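Local atomic coordinates of glyoxalase family protein (Listeria monocytogenes, PDB entry 2P7Q), a protein that catalyses the hydration of the antibiotic fosfomycin in a manganese-dependent reaction and so confers resistance to it. Residues Leu15-Thr19 against Lys43-Phe47; Gln23-Asn27 against Arg85-Leu89. The protein carries 1 engineered substitution. All blocks are in the same frame, centred on the assembly; numbering follows the deposited sequence.

Contact 1 of 2, residues Leu15-Thr19 against Lys43-Phe47; sequences LNKTT and KEKFF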
loop_
_atom_site.group_PDB
_atom_site.type_symbol
_atom_site.label_atom_id
_atom_site.label_comp_id
_atom_site.label_asym_id
_atom_site.label_seq_id
_atom_site.Cartn_x
_atom_site.Cartn_y
_atom_site.Cartn_z
ATOM N N LEU A 15 -16.718 8.574 4.905
ATOM C CA LEU A 15 -16.703 7.114 4.889
ATOM C C LEU A 15 -17.648 6.487 3.869
ATOM O O LEU A 15 -17.205 5.813 2.945
ATOM C CB LEU A 15 -17.025 6.559 6.268
ATOM C CG LEU A 15 -16.892 5.040 6.299
ATOM C CD1 LEU A 15 -15.415 4.689 6.073
ATOM C CD2 LEU A 15 -17.385 4.472 7.625
ATOM N N ASN A 16 -18.951 6.710 4.039
ATOM C CA ASN A 16 -19.958 6.155 3.130
ATOM C C ASN A 16 -19.681 6.421 1.662
ATOM O O ASN A 16 -19.931 5.563 0.811
ATOM C CB ASN A 16 -21.346 6.699 3.469
ATOM C CG ASN A 16 -21.803 6.302 4.846
ATOM O OD1 ASN A 16 -21.473 5.221 5.338
ATOM N ND2 ASN A 16 -22.585 7.163 5.474
ATOM N N LYS A 17 -19.180 7.610 1.354
ATOM C CA LYS A 17 -18.895 7.929 -0.034
ATOM C C LYS A 17 -17.727 7.080 -0.548
ATOM O O LYS A 17 -17.735 6.639 -1.696
ATOM C CB LYS A 17 -18.597 9.421 -0.176
ATOM C CG LYS A 17 -18.441 9.904 -1.605
ATOM C CD LYS A 17 -18.420 11.426 -1.658
ATOM C CE LYS A 17 -17.681 11.963 -2.882
ATOM N NZ LYS A 17 -18.267 11.508 -4.160
ATOM N N THR A 18 -16.732 6.833 0.303
ATOM C CA THR A 18 -15.583 6.020 -0.102
ATOM C C THR A 18 -15.979 4.549 -0.207
ATOM O O THR A 18 -15.493 3.834 -1.082
ATOM C CB THR A 18 -14.403 6.132 0.906
ATOM O OG1 THR A 18 -13.850 7.455 0.874
ATOM C CG2 THR A 18 -13.311 5.134 0.556
ATOM N N THR A 19 -16.863 4.099 0.680
ATOM C CA THR A 19 -17.299 2.699 0.678
ATOM C C THR A 19 -17.878 2.229 -0.658
ATOM O O THR A 19 -17.555 1.137 -1.133
ATOM C CB THR A 19 -18.345 2.430 1.777
ATOM O OG1 THR A 19 -17.748 2.615 3.064
ATOM C CG2 THR A 19 -18.867 1.009 1.677
ATOM N N LYS A 43 -15.291 6.001 13.380
ATOM C CA LYS A 43 -16.135 5.481 12.331
ATOM C C LYS A 43 -15.245 4.786 11.302
ATOM O O LYS A 43 -14.402 5.421 10.670
ATOM C CB LYS A 43 -16.906 6.641 11.702
ATOM C CG LYS A 43 -18.156 6.224 10.967
ATOM C CD LYS A 43 -18.579 7.305 9.962
ATOM C CE LYS A 43 -19.845 8.052 10.401
ATOM N NZ LYS A 43 -20.131 9.148 9.405
ATOM N N GLU A 44 -15.426 3.483 11.134
ATOM C CA GLU A 44 -14.589 2.757 10.194
ATOM C C GLU A 44 -15.179 1.459 9.653
ATOM O O GLU A 44 -16.104 0.879 10.224
ATOM C CB GLU A 44 -13.246 2.454 10.852
ATOM C CG GLU A 44 -13.379 1.658 12.136
ATOM C CD GLU A 44 -12.047 1.170 12.671
ATOM O OE1 GLU A 44 -11.139 1.998 12.886
ATOM O OE2 GLU A 44 -11.912 -0.051 12.882
ATOM N N LYS A 45 -14.618 1.006 8.539
ATOM C CA LYS A 45 -15.055 -0.230 7.908
ATOM C C LYS A 45 -13.867 -1.043 7.376
ATOM O O LYS A 45 -12.832 -0.492 6.990
ATOM C CB LYS A 45 -16.047 0.087 6.783
ATOM C CG LYS A 45 -17.328 0.738 7.276
ATOM C CD LYS A 45 -18.259 1.096 6.140
ATOM C CE LYS A 45 -19.630 1.551 6.671
ATOM N NZ LYS A 45 -20.580 2.001 5.597
ATOM N N PHE A 46 -14.024 -2.361 7.381
ATOM C CA PHE A 46 -12.995 -3.272 6.907
ATOM C C PHE A 46 -13.522 -4.025 5.695
ATOM O O PHE A 46 -14.660 -4.493 5.696
ATOM C CB PHE A 46 -12.648 -4.308 7.982
ATOM C CG PHE A 46 -12.135 -3.724 9.268
ATOM C CD1 PHE A 46 -12.001 -4.533 10.394
ATOM C CD2 PHE A 46 -11.771 -2.381 9.356
ATOM C CE1 PHE A 46 -11.509 -4.012 11.592
ATOM C CE2 PHE A 46 -11.274 -1.846 10.552
ATOM C CZ PHE A 46 -11.144 -2.663 11.670
ATOM N N PHE A 47 -12.701 -4.165 4.662
ATOM C CA PHE A 47 -13.140 -4.909 3.489
ATOM C C PHE A 47 -12.090 -5.930 3.060
ATOM O O PHE A 47 -10.935 -5.884 3.487
ATOM C CB PHE A 47 -13.416 -3.968 2.312
ATOM C CG PHE A 47 -14.267 -2.786 2.658
ATOM C CD1 PHE A 47 -13.745 -1.732 3.401
ATOM C CD2 PHE A 47 -15.586 -2.709 2.216
ATOM C CE1 PHE A 47 -14.513 -0.613 3.699
ATOM C CE2 PHE A 47 -16.371 -1.590 2.508
ATOM C CZ PHE A 47 -15.832 -0.538 3.253
#
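Apolar contact does most of the work where the first turn of helix 15-26 lies over strand 44-49. The two short axes run nearly parallel, 16° apart, and approach to 9.6 Å. Leu15 points at the strand and sets its CD2 3.8 Å from Lys45 CG and 3.9 Å from Lys43 CG, so the aliphatic parts of two lysines flank one methyl group; Leu15 also rests on Ile56 of strand 52-58. One turn later Thr19 meets the strand with both branches: OG1 lies 3.5 Å from Lys45 CD and 3.7 Å from Phe47 CZ, at the ring edge, and CG2 lies 3.7 Å from Phe47 CE2. The hydroxyl is held by the helix itself, Thr19 OG1 donating to Leu15 O at 3.2 Å.

Polar links across the interface are slight. Lys45 NZ gives a weak hydrogen bond to Asn16 OD1 at 3.4 Å, whereas the amine of Lys43 turns to a salt bridge with Glu58.

Alternation along the strand sends Lys45 and Phe47 toward the helix, where Lys43 just before it also points, and Glu44 away, to the face where it touches the bound dihydroxypropylphosphonate. Glu44 is the likely proton acceptor, as in a close relative. A helix covering one face of a sheet whose other face lines the metal and substrate site is characteristic of the βαβββ module of the glyoxalase fold.

Contact 2 of 2, residues Gln23-Asn27 against Arg85-Leu89; sequences QNIFN and RIKAL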
loop_
_atom_site.group_PDB
_atom_site.type_symbol
_atom_site.label_atom_id
_atom_site.label_comp_id
_atom_site.label_asym_id
_atom_site.label_seq_id
_atom_site.Cartn_x
_atom_site.Cartn_y
_atom_site.Cartn_z
ATOM N N GLN A 23 -16.667 -0.776 -3.252
ATOM C CA GLN A 23 -17.542 -1.876 -3.618
ATOM C C GLN A 23 -17.844 -1.876 -5.113
ATOM O O GLN A 23 -17.940 -2.940 -5.731
ATOM C CB GLN A 23 -18.835 -1.795 -2.814
ATOM C CG GLN A 23 -18.590 -1.653 -1.325
ATOM C CD GLN A 23 -19.861 -1.491 -0.528
ATOM O OE1 GLN A 23 -20.787 -0.803 -0.953
ATOM N NE2 GLN A 23 -19.906 -2.108 0.649
ATOM N N ASN A 24 -17.983 -0.694 -5.704
ATOM C CA ASN A 24 -18.280 -0.630 -7.132
ATOM C C ASN A 24 -17.100 -1.078 -7.981
ATOM O O ASN A 24 -17.211 -1.999 -8.785
ATOM C CB ASN A 24 -18.683 0.792 -7.558
ATOM C CG ASN A 24 -20.119 1.134 -7.209
ATOM O OD1 ASN A 24 -20.911 0.267 -6.850
ATOM N ND2 ASN A 24 -20.462 2.409 -7.327
ATOM N N ILE A 25 -15.965 -0.417 -7.793
ATOM C CA ILE A 25 -14.767 -0.720 -8.562
ATOM C C ILE A 25 -14.070 -2.040 -8.224
ATOM O O ILE A 25 -13.867 -2.885 -9.096
ATOM C CB ILE A 25 -13.755 0.430 -8.422
ATOM C CG1 ILE A 25 -14.419 1.733 -8.873
ATOM C CG2 ILE A 25 -12.515 0.148 -9.254
ATOM C CD1 ILE A 25 -13.547 2.949 -8.770
ATOM N N PHE A 26 -13.722 -2.222 -6.957
ATOM C CA PHE A 26 -13.014 -3.423 -6.536
ATOM C C PHE A 26 -13.855 -4.590 -6.039
ATOM O O PHE A 26 -13.303 -5.552 -5.517
ATOM C CB PHE A 26 -12.005 -3.069 -5.445
ATOM C CG PHE A 26 -11.111 -1.913 -5.791
ATOM C CD1 PHE A 26 -11.487 -0.611 -5.488
ATOM C CD2 PHE A 26 -9.885 -2.124 -6.402
ATOM C CE1 PHE A 26 -10.650 0.467 -5.785
ATOM C CE2 PHE A 26 -9.046 -1.048 -6.701
ATOM C CZ PHE A 26 -9.431 0.247 -6.390
ATOM N N ASN A 27 -15.175 -4.531 -6.188
ATOM C CA ASN A 27 -16.015 -5.624 -5.706
ATOM C C ASN A 27 -15.634 -5.887 -4.247
ATOM O O ASN A 27 -15.642 -7.029 -3.795
ATOM C CB ASN A 27 -15.771 -6.903 -6.529
ATOM C CG ASN A 27 -16.294 -6.807 -7.967
ATOM O OD1 ASN A 27 -15.943 -5.901 -8.718
ATOM N ND2 ASN A 27 -17.133 -7.763 -8.350
ATOM N N ARG A 85 -15.592 0.942 -16.364
ATOM C CA ARG A 85 -16.179 1.005 -15.030
ATOM C C ARG A 85 -15.720 2.228 -14.248
ATOM O O ARG A 85 -16.489 2.817 -13.493
ATOM C CB ARG A 85 -15.812 -0.244 -14.236
ATOM C CG ARG A 85 -16.288 -1.522 -14.866
ATOM C CD ARG A 85 -15.715 -2.717 -14.138
ATOM N NE ARG A 85 -16.059 -2.703 -12.726
ATOM C CZ ARG A 85 -15.916 -3.746 -11.921
ATOM N NH1 ARG A 85 -15.431 -4.882 -12.394
ATOM N NH2 ARG A 85 -16.281 -3.664 -10.653
ATOM N N ILE A 86 -14.455 2.588 -14.409
ATOM C CA ILE A 86 -13.895 3.745 -13.723
ATOM C C ILE A 86 -14.503 5.000 -14.346
ATOM O O ILE A 86 -15.008 5.880 -13.647
ATOM C CB ILE A 86 -12.353 3.766 -13.875
ATOM C CG1 ILE A 86 -11.745 2.553 -13.174
ATOM C CG2 ILE A 86 -11.779 5.036 -13.314
ATOM C CD1 ILE A 86 -12.072 2.461 -11.722
ATOM N N LYS A 87 -14.449 5.063 -15.671
ATOM C CA LYS A 87 -14.994 6.185 -16.421
ATOM C C LYS A 87 -16.484 6.395 -16.089
ATOM O O LYS A 87 -16.943 7.524 -15.898
ATOM C CB LYS A 87 -14.823 5.922 -17.922
ATOM C CG LYS A 87 -15.146 7.106 -18.820
ATOM C CD LYS A 87 -15.142 6.726 -20.301
ATOM C CE LYS A 87 -13.781 6.207 -20.769
ATOM N NZ LYS A 87 -13.763 5.838 -22.227
ATOM N N ALA A 88 -17.228 5.299 -16.005
ATOM C CA ALA A 88 -18.652 5.366 -15.720
ATOM C C ALA A 88 -18.996 5.939 -14.356
ATOM O O ALA A 88 -20.158 6.228 -14.087
ATOM C CB ALA A 88 -19.270 3.993 -15.863
ATOM N N LEU A 89 -18.005 6.092 -13.486
ATOM C CA LEU A 89 -18.258 6.640 -12.160
ATOM C C LEU A 89 -17.620 8.020 -12.060
ATOM O O LEU A 89 -17.529 8.600 -10.984
ATOM C CB LEU A 89 -17.705 5.701 -11.078
ATOM C CG LEU A 89 -18.381 4.322 -10.980
ATOM C CD1 LEU A 89 -17.693 3.455 -9.946
ATOM C CD2 LEU A 89 -19.840 4.491 -10.623
#
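The last turn of helix 15-26 faces the C-terminal part of helix 79-87, with the backbones nearest at Ile25 and Arg85, whose CA atoms are 6.8 Å apart. Asn27, with positive phi, is the first residue to leave the helical path, and its side chain comes near Arg85. There Arg85 NH2 donates to Asn24 O at 2.7 Å and to Asn27 OD1 at 3.0 Å, both lying near the guanidinium plane. One arginine nitrogen thus bridges the backbone carbonyl of Asn24 and the side chain of Asn27. Beside this polar bridge the packing is aliphatic: Ile25 CD1 meets Ile86 CD1 at 3.3 Å, while Leu89 CD1 reaches Ile25 CG1 at 3.9 Å and Asn24 CB at 3.7 Å. Ile86 continues inward onto Phe109 of strand 106-110. Helix-end packing of this kind, an arginine bound to a helix C-terminus next to a small apolar patch, here joins the helices of the two βαβββ modules of the glyoxalase fold.

Both contacts use helix 15-26: contact 1 takes its first turn and contact 2 its last, with centres about 16 Å apart. Along the chain their segments alternate, in the order 15-19, 23-27, 43-47, 85-89. Contact 1 stays within the N-terminal half, fixing the helix to the sheet that contains strand 44-49; contact 2 passes from that half to helix 79-87, which belongs with the sheet of strands 69-73, 106-110 and 116-120. They touch directly where Phe47 CE2 lies 4.0 Å from Gln23 NE2. The helix thus packs on both halves; one carries Glu44, the other the manganese ligands His69 and Glu118, and as in related dimers the two halves probably serve different sites, each completed by the second subunit.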